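Local coordinates for cell division protein FtsI/penicillin binding protein 2 (PDB 4ZTK) that probably cross-links peptidoglycan during cell division as a penicillin-binding D,D-transpeptidase, at residues T81-I86 / A179-N184. Sequence-based numbering, arbitrary orientation.
Sequences TIKPFI and AALGEN
The 3-10 segment that takes in T81-I82, together with the early part of helix 83-92, meets the last turn of helix 172-181 where that helix breaks off. The backbones come closest at I82 and G182, 5.5 Å between their CA atoms, and the CA atoms of K83 and A180 lie 6.1 Å apart. G182 ends its helix in a Schellman motif, its positive phi (66°) turning the chain away and its N bonded back to A179 O at 2.9 Å.

I82 presses on this helix end with its CG2 methyl, which approaches A179 O to 3.3 Å and also touches A180 O and G182 N. CG1 stands anti to the backbone N (chi1 -164°), which places CG2, rather than CG1, closest to the carbonyls of the helix end. One turn on, I86 lays CG1 against A180 CA at 4.0 Å, and helix 148-157 packs on both isoleucines through L155.

K83 lies alongside L181, both side chains pointing the same way. It is extended until a bend at chi4 (61°) brings NZ to A180 O, a weak hydrogen bond of 3.4 Å, with L181 CD2 also beside it. K83 NZ is also hydrogen-bonded to N136 OD1 and S80 OG, and the weak bond to A180 O adds to these.

S80 and K83 match the SxxK signature, which in penicillin-binding transpeptidases supplies the nucleophilic serine and its lysine at the start of a helix. The contact therefore joins this probable active-site turn to the carboxyl end of helix 172-181 within the helical part of the transpeptidase fold.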
ATOM      1  N   THR A  81      -1.931  -3.246  -3.942  1.00 25.29           N
ATOM      2  CA  THR A  81      -2.226  -2.524  -2.702  1.00 23.25           C
ATOM      3  C   THR A  81      -3.610  -1.858  -2.757  1.00 25.67           C
ATOM      4  O   THR A  81      -4.104  -1.377  -1.741  1.00 22.76           O
ATOM      5  CB  THR A  81      -1.136  -1.478  -2.321  1.00 23.05           C
ATOM      6  OG1 THR A  81      -1.062  -0.456  -3.327  1.00 21.01           O
ATOM      7  CG2 THR A  81       0.224  -2.151  -2.162  1.00 19.50           C
ATOM      8  N   ILE A  82      -4.235  -1.853  -3.936  1.00 26.42           N
ATOM      9  CA  ILE A  82      -5.620  -1.382  -4.067  1.00 25.74           C
ATOM     10  C   ILE A  82      -6.621  -2.414  -3.542  1.00 27.20           C
ATOM     11  O   ILE A  82      -7.731  -2.064  -3.153  1.00 24.21           O
ATOM     12  CB  ILE A  82      -5.991  -1.051  -5.536  1.00 26.95           C
ATOM     13  CG1 ILE A  82      -7.265  -0.206  -5.603  1.00 29.29           C
ATOM     14  CG2 ILE A  82      -6.217  -2.324  -6.358  1.00 24.29           C
ATOM     15  CD1 ILE A  82      -7.157   1.097  -4.915  1.00 36.58           C
ATOM     16  N   LYS A  83      -6.222  -3.686  -3.541  1.00 25.06           N
ATOM     17  CA  LYS A  83      -7.139  -4.793  -3.255  1.00 24.79           C
ATOM     18  C   LYS A  83      -7.948  -4.679  -1.952  1.00 24.44           C
ATOM     19  O   LYS A  83      -9.142  -4.978  -1.956  1.00 27.22           O
ATOM     20  CB  LYS A  83      -6.414  -6.149  -3.340  1.00 25.25           C
ATOM     21  CG  LYS A  83      -6.131  -6.617  -4.773  1.00 28.30           C
ATOM     22  CD  LYS A  83      -5.336  -7.922  -4.793  1.00 30.08           C
ATOM     23  CE  LYS A  83      -5.371  -8.587  -6.172  1.00 32.83           C
ATOM     24  NZ  LYS A  83      -4.782  -7.734  -7.243  1.00 27.86           N
ATOM     25  N   PRO A  84      -7.309  -4.260  -0.837  1.00 22.94           N
ATOM     26  CA  PRO A  84      -8.091  -4.085   0.397  1.00 22.78           C
ATOM     27  C   PRO A  84      -9.263  -3.119   0.250  1.00 25.17           C
ATOM     28  O   PRO A  84     -10.298  -3.324   0.888  1.00 26.74           O
ATOM     29  CB  PRO A  84      -7.068  -3.501   1.377  1.00 26.92           C
ATOM     30  CG  PRO A  84      -5.768  -4.056   0.922  1.00 28.08           C
ATOM     31  CD  PRO A  84      -5.863  -4.086  -0.589  1.00 23.62           C
ATOM     32  N   PHE A  85      -9.106  -2.091  -0.580  1.00 22.57           N
ATOM     33  CA  PHE A  85     -10.161  -1.096  -0.770  1.00 23.12           C
ATOM     34  C   PHE A  85     -11.282  -1.615  -1.673  1.00 30.22           C
ATOM     35  O   PHE A  85     -12.456  -1.296  -1.461  1.00 27.84           O
ATOM     36  CB  PHE A  85      -9.572   0.211  -1.303  1.00 24.23           C
ATOM     37  CG  PHE A  85      -8.489   0.778  -0.420  1.00 27.32           C
ATOM     38  CD1 PHE A  85      -8.811   1.582   0.661  1.00 21.20           C
ATOM     39  CD2 PHE A  85      -7.154   0.486  -0.660  1.00 24.76           C
ATOM     40  CE1 PHE A  85      -7.817   2.101   1.485  1.00 27.21           C
ATOM     41  CE2 PHE A  85      -6.152   0.998   0.159  1.00 27.92           C
ATOM     42  CZ  PHE A  85      -6.491   1.811   1.237  1.00 19.96           C
ATOM     43  N   ILE A  86     -10.916  -2.413  -2.673  1.00 25.44           N
ATOM     44  CA  ILE A  86     -11.903  -3.104  -3.498  1.00 27.57           C
ATOM     45  C   ILE A  86     -12.758  -3.995  -2.606  1.00 22.58           C
ATOM     46  O   ILE A  86     -13.982  -3.974  -2.682  1.00 29.64           O
ATOM     47  CB  ILE A  86     -11.234  -3.981  -4.576  1.00 27.63           C
ATOM     48  CG1 ILE A  86     -10.499  -3.120  -5.602  1.00 28.42           C
ATOM     49  CG2 ILE A  86     -12.263  -4.863  -5.272  1.00 29.05           C
ATOM     50  CD1 ILE A  86     -11.408  -2.248  -6.440  1.00 28.85           C
ATOM     51  N   ALA A 179      -9.286  -1.774 -12.302  1.00 32.96           N
ATOM     52  CA  ALA A 179      -9.359  -1.198 -10.962  1.00 28.70           C
ATOM     53  C   ALA A 179      -8.880  -2.190  -9.910  1.00 25.96           C
ATOM     54  O   ALA A 179      -8.110  -1.838  -9.021  1.00 27.38           O
ATOM     55  CB  ALA A 179     -10.778  -0.757 -10.654  1.00 32.99           C
ATOM     56  N   ALA A 180      -9.338  -3.433 -10.019  1.00 27.21           N
ATOM     57  CA  ALA A 180      -8.993  -4.462  -9.041  1.00 35.86           C
ATOM     58  C   ALA A 180      -7.504  -4.783  -9.083  1.00 34.41           C
ATOM     59  O   ALA A 180      -6.924  -5.212  -8.085  1.00 34.33           O
ATOM     60  CB  ALA A 180      -9.817  -5.721  -9.272  1.00 30.16           C
ATOM     61  N   LEU A 181      -6.891  -4.571 -10.242  1.00 31.36           N
ATOM     62  CA  LEU A 181      -5.458  -4.786 -10.392  1.00 33.65           C
ATOM     63  C   LEU A 181      -4.663  -3.529 -10.055  1.00 30.27           C
ATOM     64  O   LEU A 181      -3.438  -3.559 -10.005  1.00 31.81           O
ATOM     65  CB  LEU A 181      -5.142  -5.240 -11.813  1.00 33.35           C
ATOM     66  CG  LEU A 181      -5.790  -6.580 -12.152  1.00 39.30           C
ATOM     67  CD1 LEU A 181      -5.421  -6.991 -13.546  1.00 45.32           C
ATOM     68  CD2 LEU A 181      -5.353  -7.630 -11.153  1.00 38.26           C
ATOM     69  N   GLY A 182      -5.365  -2.425  -9.821  1.00 26.21           N
ATOM     70  CA  GLY A 182      -4.713  -1.163  -9.533  1.00 28.98           C
ATOM     71  C   GLY A 182      -3.954  -0.678 -10.747  1.00 39.55           C
ATOM     72  O   GLY A 182      -2.931  -0.014 -10.624  1.00 55.06           O
ATOM     73  N   GLU A 183      -4.470  -1.017 -11.923  1.00 34.70           N
ATOM     74  CA  GLU A 183      -3.829  -0.702 -13.194  1.00 39.50           C
ATOM     75  C   GLU A 183      -4.178   0.703 -13.712  1.00 43.35           C
ATOM     76  O   GLU A 183      -3.300   1.436 -14.173  1.00 49.54           O
ATOM     77  CB  GLU A 183      -4.218  -1.764 -14.231  1.00 43.08           C
ATOM     78  CG  GLU A 183      -3.494  -1.666 -15.558  1.00 59.56           C
ATOM     79  CD  GLU A 183      -3.798  -2.846 -16.471  1.00 65.60           C
ATOM     80  OE1 GLU A 183      -4.509  -2.655 -17.482  1.00 62.17           O
ATOM     81  OE2 GLU A 183      -3.328  -3.964 -16.174  1.00 66.90           O
ATOM     82  N   ASN A 184      -5.452   1.078 -13.635  1.00 35.84           N
ATOM     83  CA  ASN A 184      -5.883   2.379 -14.158  1.00 52.86           C
ATOM     84  C   ASN A 184      -6.079   3.443 -13.074  1.00 57.62           C
ATOM     85  O   ASN A 184      -7.018   4.242 -13.132  1.00 64.83           O
ATOM     86  CB  ASN A 184      -7.148   2.242 -15.020  1.00 57.39           C
ATOM     87  CG  ASN A 184      -8.369   1.799 -14.221  1.00 60.98           C
ATOM     88  OD1 ASN A 184      -8.273   0.954 -13.329  1.00 58.86           O
ATOM     89  ND2 ASN A 184      -9.528   2.376 -14.541  1.00 62.56           N
TER